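Local coordinates for flagellar motor switch protein fliG (Aquifex aeolicus, PDB 3HJL) that probably forms part of the rotor-mounted switch complex at the base of the flagellar basal body and helps determine the direction of flagellar rotation, at residues 197-209 against 227-239. Numbering follows the deposited sequence.
Sequences LEGTAVAAELLNT and PLLEERIREKMFT
Thr200, Ala204 and Asn208 of helix 199-209 meet Ile233, Lys236 and Met237 of helix 227-237 where the two helix axes approach to 8.0 Å and cross at -68°. The backbones come close at Ala204, whose CA lies 4.8 Å from CA of Met237. Its small side chain permits this: the methyl CB rests on the last turn of the other helix, against CB of Lys236 and CG of Met237. On one flank Leu207 reaches across at about a right angle to Ile233, CD1 touching the branch methyl CG2 at 3.4 Å, while the same CD1 lies more loosely beside SD of Met237. Leu219 of helix 212-225 also touches Leu207 and Met237, adding a third helix to this apolar cluster. Asn208 reaches the C-terminal end of helix 227-237: its ND2 donates to O of Met237 (3.0 Å), in the carbonyl plane and on a lone pair, though the N-H...O angle is only 146°. Its OD1 lies against CE of Met237, whose chain bends at its last torsion to bring the methyl there. Toward the start of helix 199-209, Lys236 of the partner helix bends at chi2 (-65°) and runs past Thr200, its CE 3.7 Å from OG1, before NZ forms a salt bridge with OE1 of the N-cap residue Glu198 at 2.8 Å, approaching from above the carboxylate plane. CG2 of Thr200 lies close to NH1 of Arg232, the two side chains crossing at about a right angle. Along helix 199-209 the apolar contacts lie between two polar links, both made to the C-terminal end of helix 227-237. The steep crossing of these helices, with helix 212-225 joining them in sequence, is consistent with the armadillo-repeat superhelix of FliG.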
ATOM      1  N   LEU A 197      11.530  15.368  11.024  1.00 57.99           N
ATOM      2  CA  LEU A 197      12.281  16.390  10.308  1.00 59.68           C
ATOM      3  C   LEU A 197      11.400  17.008   9.225  1.00 58.50           C
ATOM      4  O   LEU A 197      10.768  16.290   8.463  1.00 60.37           O
ATOM      5  CB  LEU A 197      13.550  15.740   9.709  1.00 56.69           C
ATOM      6  CG  LEU A 197      14.496  16.608   8.874  1.00 61.81           C
ATOM      7  CD1 LEU A 197      15.950  16.344   9.229  1.00 60.08           C
ATOM      8  CD2 LEU A 197      14.247  16.418   7.378  1.00 59.76           C
ATOM      9  N   GLU A 198      11.337  18.337   9.185  1.00 61.09           N
ATOM     10  CA  GLU A 198      10.537  19.041   8.183  1.00 66.38           C
ATOM     11  C   GLU A 198      11.414  19.304   6.966  1.00 52.81           C
ATOM     12  O   GLU A 198      12.001  20.377   6.820  1.00 50.20           O
ATOM     13  CB  GLU A 198       9.951  20.340   8.753  1.00 68.22           C
ATOM     14  CG  GLU A 198       8.901  20.986   7.859  1.00 71.11           C
ATOM     15  CD  GLU A 198       8.213  22.181   8.512  1.00 77.14           C
ATOM     16  OE1 GLU A 198       6.967  22.217   8.489  1.00 90.22           O
ATOM     17  OE2 GLU A 198       8.907  23.070   9.064  1.00 71.04           O
ATOM     18  N   GLY A 199      11.508  18.293   6.111  1.00 51.50           N
ATOM     19  CA  GLY A 199      12.357  18.327   4.915  1.00 58.98           C
ATOM     20  C   GLY A 199      12.186  19.513   3.982  1.00 59.25           C
ATOM     21  O   GLY A 199      13.174  20.028   3.448  1.00 59.22           O
ATOM     22  N   THR A 200      10.939  19.934   3.765  1.00 60.22           N
ATOM     23  CA  THR A 200      10.653  21.127   2.949  1.00 58.97           C
ATOM     24  C   THR A 200      11.296  22.388   3.551  1.00 63.02           C
ATOM     25  O   THR A 200      11.815  23.233   2.816  1.00 66.52           O
ATOM     26  CB  THR A 200       9.133  21.353   2.783  1.00 60.41           C
ATOM     27  OG1 THR A 200       8.490  21.257   4.058  1.00 63.39           O
ATOM     28  CG2 THR A 200       8.543  20.311   1.859  1.00 54.62           C
ATOM     29  N   ALA A 201      11.299  22.477   4.884  1.00 65.17           N
ATOM     30  CA  ALA A 201      11.925  23.589   5.604  1.00 66.01           C
ATOM     31  C   ALA A 201      13.447  23.541   5.509  1.00 61.34           C
ATOM     32  O   ALA A 201      14.085  24.556   5.237  1.00 69.08           O
ATOM     33  CB  ALA A 201      11.486  23.594   7.073  1.00 55.19           C
ATOM     34  N   VAL A 202      14.021  22.366   5.753  1.00 67.24           N
ATOM     35  CA  VAL A 202      15.478  22.170   5.664  1.00 58.11           C
ATOM     36  C   VAL A 202      15.982  22.485   4.240  1.00 59.68           C
ATOM     37  O   VAL A 202      16.954  23.224   4.072  1.00 62.44           O
ATOM     38  CB  VAL A 202      15.876  20.730   6.082  1.00 56.42           C
ATOM     39  CG1 VAL A 202      17.368  20.487   5.857  1.00 51.91           C
ATOM     40  CG2 VAL A 202      15.494  20.459   7.568  1.00 48.19           C
ATOM     41  N   ALA A 203      15.271  21.972   3.231  1.00 60.78           N
ATOM     42  CA  ALA A 203      15.569  22.252   1.820  1.00 65.53           C
ATOM     43  C   ALA A 203      15.460  23.750   1.492  1.00 67.19           C
ATOM     44  O   ALA A 203      16.268  24.288   0.733  1.00 65.16           O
ATOM     45  CB  ALA A 203      14.629  21.445   0.911  1.00 64.66           C
ATOM     46  N   ALA A 204      14.465  24.410   2.078  1.00 68.05           N
ATOM     47  CA  ALA A 204      14.261  25.849   1.911  1.00 58.03           C
ATOM     48  C   ALA A 204      15.437  26.702   2.430  1.00 66.50           C
ATOM     49  O   ALA A 204      15.852  27.645   1.751  1.00 74.28           O
ATOM     50  CB  ALA A 204      12.978  26.259   2.596  1.00 62.07           C
ATOM     51  N   GLU A 205      15.951  26.388   3.627  1.00 59.50           N
ATOM     52  CA  GLU A 205      17.104  27.116   4.206  1.00 58.92           C
ATOM     53  C   GLU A 205      18.322  26.995   3.301  1.00 61.01           C
ATOM     54  O   GLU A 205      19.015  27.982   3.037  1.00 59.48           O
ATOM     55  CB  GLU A 205      17.492  26.560   5.587  1.00 54.42           C
ATOM     56  CG  GLU A 205      16.493  26.789   6.710  1.00 62.88           C
ATOM     57  CD  GLU A 205      16.386  28.238   7.166  1.00 77.12           C
ATOM     58  OE1 GLU A 205      15.437  28.534   7.926  1.00 86.72           O
ATOM     59  OE2 GLU A 205      17.229  29.080   6.776  1.00 87.19           O
ATOM     60  N   LEU A 206      18.595  25.760   2.889  1.00 61.77           N
ATOM     61  CA  LEU A 206      19.721  25.432   2.014  1.00 62.53           C
ATOM     62  C   LEU A 206      19.627  26.244   0.721  1.00 59.34           C
ATOM     63  O   LEU A 206      20.589  26.907   0.343  1.00 62.23           O
ATOM     64  CB  LEU A 206      19.733  23.912   1.730  1.00 58.98           C
ATOM     65  CG  LEU A 206      20.800  23.257   0.841  1.00 61.07           C
ATOM     66  CD1 LEU A 206      20.707  21.735   0.964  1.00 66.02           C
ATOM     67  CD2 LEU A 206      20.671  23.661  -0.616  1.00 56.39           C
ATOM     68  N   LEU A 207      18.457  26.215   0.081  1.00 62.88           N
ATOM     69  CA  LEU A 207      18.215  26.983  -1.150  1.00 62.32           C
ATOM     70  C   LEU A 207      18.378  28.485  -0.922  1.00 66.82           C
ATOM     71  O   LEU A 207      19.005  29.160  -1.725  1.00 73.79           O
ATOM     72  CB  LEU A 207      16.827  26.685  -1.718  1.00 61.56           C
ATOM     73  CG  LEU A 207      16.638  25.280  -2.298  1.00 65.66           C
ATOM     74  CD1 LEU A 207      15.166  24.938  -2.333  1.00 69.55           C
ATOM     75  CD2 LEU A 207      17.260  25.145  -3.689  1.00 59.22           C
ATOM     76  N   ASN A 208      17.838  28.996   0.184  1.00 67.14           N
ATOM     77  CA  ASN A 208      18.008  30.415   0.548  1.00 59.63           C
ATOM     78  C   ASN A 208      19.458  30.801   0.822  1.00 62.04           C
ATOM     79  O   ASN A 208      19.799  31.971   0.726  1.00 61.35           O
ATOM     80  CB  ASN A 208      17.153  30.780   1.772  1.00 60.46           C
ATOM     81  CG  ASN A 208      15.668  30.852   1.455  1.00 65.74           C
ATOM     82  OD1 ASN A 208      15.265  31.063   0.301  1.00 61.87           O
ATOM     83  ND2 ASN A 208      14.842  30.712   2.488  1.00 61.31           N
ATOM     84  N   THR A 209      20.286  29.829   1.219  1.00 62.82           N
ATOM     85  CA  THR A 209      21.725  30.041   1.402  1.00 59.51           C
ATOM     86  C   THR A 209      22.470  30.000   0.048  1.00 61.64           C
ATOM     87  O   THR A 209      23.461  30.716  -0.137  1.00 57.04           O
ATOM     88  CB  THR A 209      22.310  28.994   2.366  1.00 62.38           C
ATOM     89  OG1 THR A 209      21.572  29.020   3.596  1.00 64.92           O
ATOM     90  CG2 THR A 209      23.786  29.265   2.644  1.00 58.35           C
ATOM     91  N   PRO A 227       5.607  19.636  -9.689  1.00 68.96           N
ATOM     92  CA  PRO A 227       5.281  21.049  -9.415  1.00 69.73           C
ATOM     93  C   PRO A 227       4.685  21.312  -8.022  1.00 69.07           C
ATOM     94  O   PRO A 227       4.717  22.454  -7.553  1.00 62.68           O
ATOM     95  CB  PRO A 227       4.266  21.393 -10.508  1.00 65.24           C
ATOM     96  CG  PRO A 227       3.646  20.109 -10.868  1.00 66.65           C
ATOM     97  CD  PRO A 227       4.695  19.054 -10.692  1.00 67.20           C
ATOM     98  N   LEU A 228       4.149  20.269  -7.385  1.00 70.66           N
ATOM     99  CA  LEU A 228       3.586  20.374  -6.040  1.00 69.64           C
ATOM    100  C   LEU A 228       4.694  20.463  -4.990  1.00 65.24           C
ATOM    101  O   LEU A 228       4.554  21.203  -4.023  1.00 63.81           O
ATOM    102  CB  LEU A 228       2.657  19.179  -5.750  1.00 73.07           C
ATOM    103  CG  LEU A 228       1.575  19.358  -4.672  1.00 72.34           C
ATOM    104  CD1 LEU A 228       0.424  18.373  -4.898  1.00 67.81           C
ATOM    105  CD2 LEU A 228       2.138  19.220  -3.260  1.00 66.47           C
ATOM    106  N   LEU A 229       5.789  19.719  -5.185  1.00 66.46           N
ATOM    107  CA  LEU A 229       6.914  19.719  -4.223  1.00 68.33           C
ATOM    108  C   LEU A 229       7.660  21.058  -4.280  1.00 65.68           C
ATOM    109  O   LEU A 229       7.992  21.624  -3.241  1.00 68.37           O
ATOM    110  CB  LEU A 229       7.897  18.559  -4.485  1.00 64.86           C
ATOM    111  CG  LEU A 229       8.632  17.897  -3.297  1.00 66.58           C
ATOM    112  CD1 LEU A 229       9.869  17.125  -3.793  1.00 57.24           C
ATOM    113  CD2 LEU A 229       9.035  18.872  -2.194  1.00 64.52           C
ATOM    114  N   GLU A 230       7.921  21.545  -5.496  1.00 66.11           N
ATOM    115  CA  GLU A 230       8.550  22.857  -5.703  1.00 62.83           C
ATOM    116  C   GLU A 230       7.816  23.929  -4.912  1.00 62.15           C
ATOM    117  O   GLU A 230       8.435  24.699  -4.193  1.00 59.67           O
ATOM    118  CB  GLU A 230       8.519  23.234  -7.190  1.00 61.77           C
ATOM    119  CG  GLU A 230       9.150  24.607  -7.529  1.00 62.07           C
ATOM    120  CD  GLU A 230       8.727  25.144  -8.890  1.00 57.87           C
ATOM    121  OE1 GLU A 230       7.511  25.176  -9.184  1.00 62.76           O
ATOM    122  OE2 GLU A 230       9.610  25.602  -9.637  1.00 51.96           O
ATOM    123  N   GLU A 231       6.495  23.963  -5.056  1.00 63.88           N
ATOM    124  CA  GLU A 231       5.669  24.957  -4.379  1.00 69.33           C
ATOM    125  C   GLU A 231       5.723  24.839  -2.859  1.00 69.34           C
ATOM    126  O   GLU A 231       5.808  25.854  -2.176  1.00 71.19           O
ATOM    127  CB  GLU A 231       4.219  24.891  -4.889  1.00 64.20           C
ATOM    128  CG  GLU A 231       3.193  25.792  -4.162  1.00 67.06           C
ATOM    129  CD  GLU A 231       3.454  27.292  -4.294  1.00 65.00           C
ATOM    130  OE1 GLU A 231       2.583  28.068  -3.845  1.00 70.03           O
ATOM    131  OE2 GLU A 231       4.492  27.705  -4.853  1.00 52.65           O
ATOM    132  N   ARG A 232       5.672  23.611  -2.338  1.00 71.15           N
ATOM    133  CA  ARG A 232       5.787  23.386  -0.890  1.00 73.79           C
ATOM    134  C   ARG A 232       7.141  23.838  -0.344  1.00 67.70           C
ATOM    135  O   ARG A 232       7.216  24.321   0.787  1.00 69.29           O
ATOM    136  CB  ARG A 232       5.512  21.920  -0.527  1.00 77.02           C
ATOM    137  CG  ARG A 232       4.044  21.536  -0.692  1.00 80.92           C
ATOM    138  CD  ARG A 232       3.712  20.134  -0.181  1.00 82.27           C
ATOM    139  NE  ARG A 232       4.682  19.112  -0.601  1.00 82.42           N
ATOM    140  CZ  ARG A 232       5.612  18.537   0.175  1.00 86.23           C
ATOM    141  NH1 ARG A 232       5.740  18.831   1.475  1.00 87.28           N
ATOM    142  NH2 ARG A 232       6.424  17.622  -0.355  1.00 89.34           N
ATOM    143  N   ILE A 233       8.197  23.701  -1.153  1.00 63.52           N
ATOM    144  CA  ILE A 233       9.517  24.218  -0.793  1.00 64.67           C
ATOM    145  C   ILE A 233       9.510  25.750  -0.759  1.00 65.35           C
ATOM    146  O   ILE A 233       9.982  26.341   0.216  1.00 68.88           O
ATOM    147  CB  ILE A 233      10.637  23.731  -1.762  1.00 67.32           C
ATOM    148  CG1 ILE A 233      10.855  22.220  -1.633  1.00 69.17           C
ATOM    149  CG2 ILE A 233      11.958  24.437  -1.454  1.00 60.86           C
ATOM    150  CD1 ILE A 233      11.672  21.631  -2.763  1.00 63.72           C
ATOM    151  N   ARG A 234       8.950  26.380  -1.801  1.00 65.22           N
ATOM    152  CA  ARG A 234       8.904  27.854  -1.899  1.00 62.06           C
ATOM    153  C   ARG A 234       8.105  28.500  -0.766  1.00 63.00           C
ATOM    154  O   ARG A 234       8.434  29.599  -0.335  1.00 69.85           O
ATOM    155  CB  ARG A 234       8.325  28.325  -3.242  1.00 60.59           C
ATOM    156  CG  ARG A 234       9.066  27.838  -4.486  1.00 59.37           C
ATOM    157  CD  ARG A 234       8.646  28.618  -5.733  1.00 62.76           C
ATOM    158  NE  ARG A 234       9.740  29.465  -6.225  1.00 63.77           N
ATOM    159  CZ  ARG A 234      10.620  29.125  -7.178  1.00 64.63           C
ATOM    160  NH1 ARG A 234      10.549  27.951  -7.830  1.00 68.43           N
ATOM    161  NH2 ARG A 234      11.580  29.982  -7.507  1.00 64.73           N
ATOM    162  N   GLU A 235       7.027  27.842  -0.334  1.00 66.58           N
ATOM    163  CA  GLU A 235       6.251  28.269   0.843  1.00 61.53           C
ATOM    164  C   GLU A 235       7.133  28.389   2.098  1.00 57.49           C
ATOM    165  O   GLU A 235       6.984  29.326   2.880  1.00 72.57           O
ATOM    166  CB  GLU A 235       5.102  27.290   1.111  1.00 56.96           C
ATOM    167  CG  GLU A 235       3.945  27.407   0.113  1.00 61.53           C
ATOM    168  CD  GLU A 235       2.862  26.344   0.306  1.00 64.24           C
ATOM    169  OE1 GLU A 235       3.051  25.420   1.136  1.00 62.86           O
ATOM    170  OE2 GLU A 235       1.815  26.439  -0.380  1.00 61.30           O
ATOM    171  N   LYS A 236       8.064  27.458   2.259  1.00 62.30           N
ATOM    172  CA  LYS A 236       9.004  27.481   3.381  1.00 66.06           C
ATOM    173  C   LYS A 236      10.170  28.465   3.199  1.00 63.15           C
ATOM    174  O   LYS A 236      10.809  28.836   4.193  1.00 58.20           O
ATOM    175  CB  LYS A 236       9.551  26.077   3.634  1.00 65.64           C
ATOM    176  CG  LYS A 236       8.485  25.030   3.968  1.00 64.41           C
ATOM    177  CD  LYS A 236       7.786  25.327   5.269  1.00 59.25           C
ATOM    178  CE  LYS A 236       6.940  24.166   5.707  1.00 62.82           C
ATOM    179  NZ  LYS A 236       6.247  24.489   6.973  1.00 72.21           N
ATOM    180  N   MET A 237      10.461  28.860   1.950  1.00 66.95           N
ATOM    181  CA  MET A 237      11.542  29.830   1.650  1.00 64.18           C
ATOM    182  C   MET A 237      11.217  31.255   2.112  1.00 59.68           C
ATOM    183  O   MET A 237      12.129  32.019   2.440  1.00 65.51           O
ATOM    184  CB  MET A 237      11.907  29.819   0.158  1.00 63.04           C
ATOM    185  CG  MET A 237      12.698  28.575  -0.282  1.00 63.09           C
ATOM    186  SD  MET A 237      12.855  28.406  -2.082  1.00 68.55           S
ATOM    187  CE  MET A 237      13.697  29.926  -2.523  1.00 66.43           C
ATOM    188  N   PHE A 238       9.939  31.633   2.059  1.00 62.70           N
ATOM    189  CA  PHE A 238       9.481  32.872   2.698  1.00 58.53           C
ATOM    190  C   PHE A 238       8.215  32.599   3.507  1.00 55.95           C
ATOM    191  O   PHE A 238       7.132  32.271   2.934  1.00 58.25           O
ATOM    192  CB  PHE A 238       9.237  34.017   1.708  1.00 58.02           C
ATOM    193  CG  PHE A 238       9.133  35.368   2.384  1.00 51.47           C
ATOM    194  CD1 PHE A 238      10.266  36.154   2.563  1.00 52.50           C
ATOM    195  CD2 PHE A 238       7.932  35.795   2.937  1.00 56.20           C
ATOM    196  CE1 PHE A 238      10.198  37.359   3.236  1.00 56.00           C
ATOM    197  CE2 PHE A 238       7.851  37.000   3.611  1.00 59.41           C
ATOM    198  CZ  PHE A 238       8.989  37.787   3.761  1.00 59.12           C
ATOM    199  N   THR A 239       8.363  32.758   4.832  1.00 59.48           N
ATOM    200  CA  THR A 239       7.294  32.523   5.796  1.00 62.86           C
ATOM    201  C   THR A 239       6.851  33.871   6.357  1.00 64.30           C
ATOM    202  O   THR A 239       7.506  34.895   6.126  1.00 62.97           O
ATOM    203  CB  THR A 239       7.776  31.565   6.943  1.00 71.14           C
ATOM    204  OG1 THR A 239       6.657  31.150   7.735  1.00 86.73           O
ATOM    205  CG2 THR A 239       8.812  32.234   7.848  1.00 66.68           C
TER